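Long-range contact in glyoxalase family protein (Enterococcus faecalis, PDB 2P25), which belongs to the glyoxalase/bleomycin resistance protein/dioxygenase superfamily and pairs two copies of its chain through a shared beta-sheet: residues Ile11-Tyr16 against Ile56-Gln61. Residues are numbered along the deposited sequence; the frame is centred on the assembly and turned at random.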
loop_
_atom_site.group_PDB
_atom_site.type_symbol
_atom_site.label_atom_id
_atom_site.label_comp_id
_atom_site.label_asym_id
_atom_site.label_seq_id
_atom_site.Cartn_x
_atom_site.Cartn_y
_atom_site.Cartn_z
ATOM N N ILE A 11 -6.838 1.034 2.590
ATOM C CA ILE A 11 -6.782 2.512 2.550
ATOM C C ILE A 11 -7.804 3.022 3.543
ATOM O O ILE A 11 -8.877 2.448 3.671
ATOM C CB ILE A 11 -7.150 3.022 1.116
ATOM C CG1 ILE A 11 -6.010 2.691 0.141
ATOM C CG2 ILE A 11 -7.466 4.549 1.104
ATOM C CD1 ILE A 11 -6.492 2.728 -1.347
ATOM N N ASN A 12 -7.458 4.114 4.227
ATOM C CA ASN A 12 -8.391 4.838 5.120
ATOM C C ASN A 12 -8.876 6.076 4.371
ATOM O O ASN A 12 -8.049 6.846 3.882
ATOM C CB ASN A 12 -7.683 5.296 6.422
ATOM C CG ASN A 12 -7.275 4.138 7.318
ATOM O OD1 ASN A 12 -7.839 3.049 7.220
ATOM N ND2 ASN A 12 -6.291 4.372 8.215
ATOM N N ALA A 13 -10.202 6.230 4.271
ATOM C CA ALA A 13 -10.831 7.328 3.547
ATOM C C ALA A 13 -11.830 8.026 4.456
ATOM O O ALA A 13 -12.339 7.414 5.428
ATOM C CB ALA A 13 -11.560 6.803 2.292
ATOM N N SER A 14 -12.161 9.281 4.118
ATOM C CA SER A 14 -13.013 10.076 5.033
ATOM C C SER A 14 -14.499 10.067 4.700
ATOM O O SER A 14 -15.340 10.227 5.590
ATOM C CB SER A 14 -12.561 11.544 5.072
ATOM O OG SER A 14 -12.750 12.123 3.792
ATOM N N ASN A 15 -14.834 9.909 3.428
ATOM C CA ASN A 15 -16.203 10.163 2.990
ATOM C C ASN A 15 -16.699 9.099 2.028
ATOM O O ASN A 15 -16.040 8.789 1.033
ATOM C CB ASN A 15 -16.246 11.550 2.329
ATOM C CG ASN A 15 -17.644 11.934 1.830
ATOM O OD1 ASN A 15 -18.059 11.587 0.708
ATOM N ND2 ASN A 15 -18.365 12.661 2.661
ATOM N N TYR A 16 -17.895 8.574 2.301
ATOM C CA TYR A 16 -18.405 7.446 1.535
ATOM C C TYR A 16 -18.681 7.813 0.065
ATOM O O TYR A 16 -18.214 7.127 -0.844
ATOM C CB TYR A 16 -19.681 6.897 2.181
ATOM C CG TYR A 16 -20.335 5.767 1.415
ATOM C CD1 TYR A 16 -19.883 4.447 1.557
ATOM C CD2 TYR A 16 -21.436 6.008 0.588
ATOM C CE1 TYR A 16 -20.517 3.401 0.884
ATOM C CE2 TYR A 16 -22.050 4.978 -0.103
ATOM C CZ TYR A 16 -21.595 3.682 0.053
ATOM O OH TYR A 16 -22.224 2.646 -0.611
ATOM N N ILE A 56 -11.150 -0.599 1.660
ATOM C CA ILE A 56 -11.230 0.797 2.077
ATOM C C ILE A 56 -12.042 0.895 3.349
ATOM O O ILE A 56 -13.182 0.402 3.395
ATOM C CB ILE A 56 -11.828 1.696 0.981
ATOM C CG1 ILE A 56 -11.134 1.414 -0.365
ATOM C CG2 ILE A 56 -11.733 3.167 1.405
ATOM C CD1 ILE A 56 -11.540 2.319 -1.481
ATOM N N PHE A 57 -11.458 1.497 4.375
ATOM C CA PHE A 57 -12.140 1.752 5.638
ATOM C C PHE A 57 -12.542 3.223 5.611
ATOM O O PHE A 57 -11.696 4.070 5.407
ATOM C CB PHE A 57 -11.181 1.497 6.818
ATOM C CG PHE A 57 -10.801 0.043 6.963
ATOM C CD1 PHE A 57 -11.478 -0.784 7.860
ATOM C CD2 PHE A 57 -9.771 -0.486 6.199
ATOM C CE1 PHE A 57 -11.125 -2.137 7.976
ATOM C CE2 PHE A 57 -9.426 -1.831 6.293
ATOM C CZ PHE A 57 -10.089 -2.650 7.192
ATOM N N ILE A 58 -13.835 3.509 5.783
ATOM C CA ILE A 58 -14.342 4.862 5.618
ATOM C C ILE A 58 -14.859 5.379 6.958
ATOM O O ILE A 58 -15.751 4.793 7.545
ATOM C CB ILE A 58 -15.501 4.913 4.567
ATOM C CG1 ILE A 58 -15.057 4.266 3.243
ATOM C CG2 ILE A 58 -15.964 6.357 4.306
ATOM C CD1 ILE A 58 -16.184 3.943 2.310
ATOM N N SER A 59 -14.331 6.506 7.404
ATOM C CA SER A 59 -14.679 7.053 8.729
ATOM C C SER A 59 -14.275 8.519 8.818
ATOM O O SER A 59 -13.211 8.907 8.344
ATOM C CB SER A 59 -13.982 6.260 9.835
ATOM O OG SER A 59 -14.276 6.788 11.130
ATOM N N ASP A 60 -15.090 9.316 9.499
ATOM C CA ASP A 60 -14.696 10.695 9.742
ATOM C C ASP A 60 -13.733 10.821 10.927
ATOM O O ASP A 60 -13.361 11.923 11.301
ATOM C CB ASP A 60 -15.926 11.600 9.913
ATOM C CG ASP A 60 -16.719 11.273 11.149
ATOM O OD1 ASP A 60 -16.394 10.289 11.839
ATOM O OD2 ASP A 60 -17.692 12.017 11.437
ATOM N N GLN A 61 -13.305 9.704 11.495
ATOM C CA GLN A 61 -12.417 9.749 12.662
ATOM C C GLN A 61 -10.933 9.902 12.309
ATOM O O GLN A 61 -10.101 10.294 13.166
ATOM C CB GLN A 61 -12.648 8.529 13.549
ATOM C CG GLN A 61 -14.050 8.562 14.179
ATOM C CD GLN A 61 -14.216 9.717 15.170
ATOM O OE1 GLN A 61 -14.837 10.745 14.863
ATOM N NE2 GLN A 61 -13.625 9.567 16.349
#
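Ile58, Ile11 and Ala13 bury the largest areas where the ends of strands 6-13 and 52-58 run parallel, joining the first and fourth strands of a beta-alpha-beta-beta-beta module, the building unit of the glyoxalase superfamily. Three backbone hydrogen bonds fix the register: Phe57 N to Ile11 O (2.8 Å), Ala13 N to Phe57 O (2.9 Å) and Ser59 N to Ala13 O (2.9 Å). The Ile58 CA-H also points at Ala13 O.

On the face carrying Ile11, Ala13, Ile56 and Ile58, helix 16-26 packs against the sheet through Thr19 and Tyr23. Here Ala13 CB meets Ile56 CG2 at 3.7 Å, a methyl that also lies beside Ile11 O. Ile58 divides its two branches: CG2, anti to the backbone N, reaches the start of the helix at Tyr16 N (3.6 Å), while CD1 approaches the Tyr16 ring obliquely. Tyr16 OH bonds to Glu34 and Lys20.

Asn12 and Phe57 occupy the other face, their amide and ring planes 84° apart. Arg75 of the second subunit makes a cation-pi contact with Phe57 and donates to Asn12 OD1; Ile11 and Asn12 pair with an antiparallel strand of that subunit, extending the sheet across the interface. Within this chain, Asn12 OD1 rests 3.7 Å from Phe57 CB, and Ile11 O lies in the plane of the Phe57 ring, at its CD2 edge.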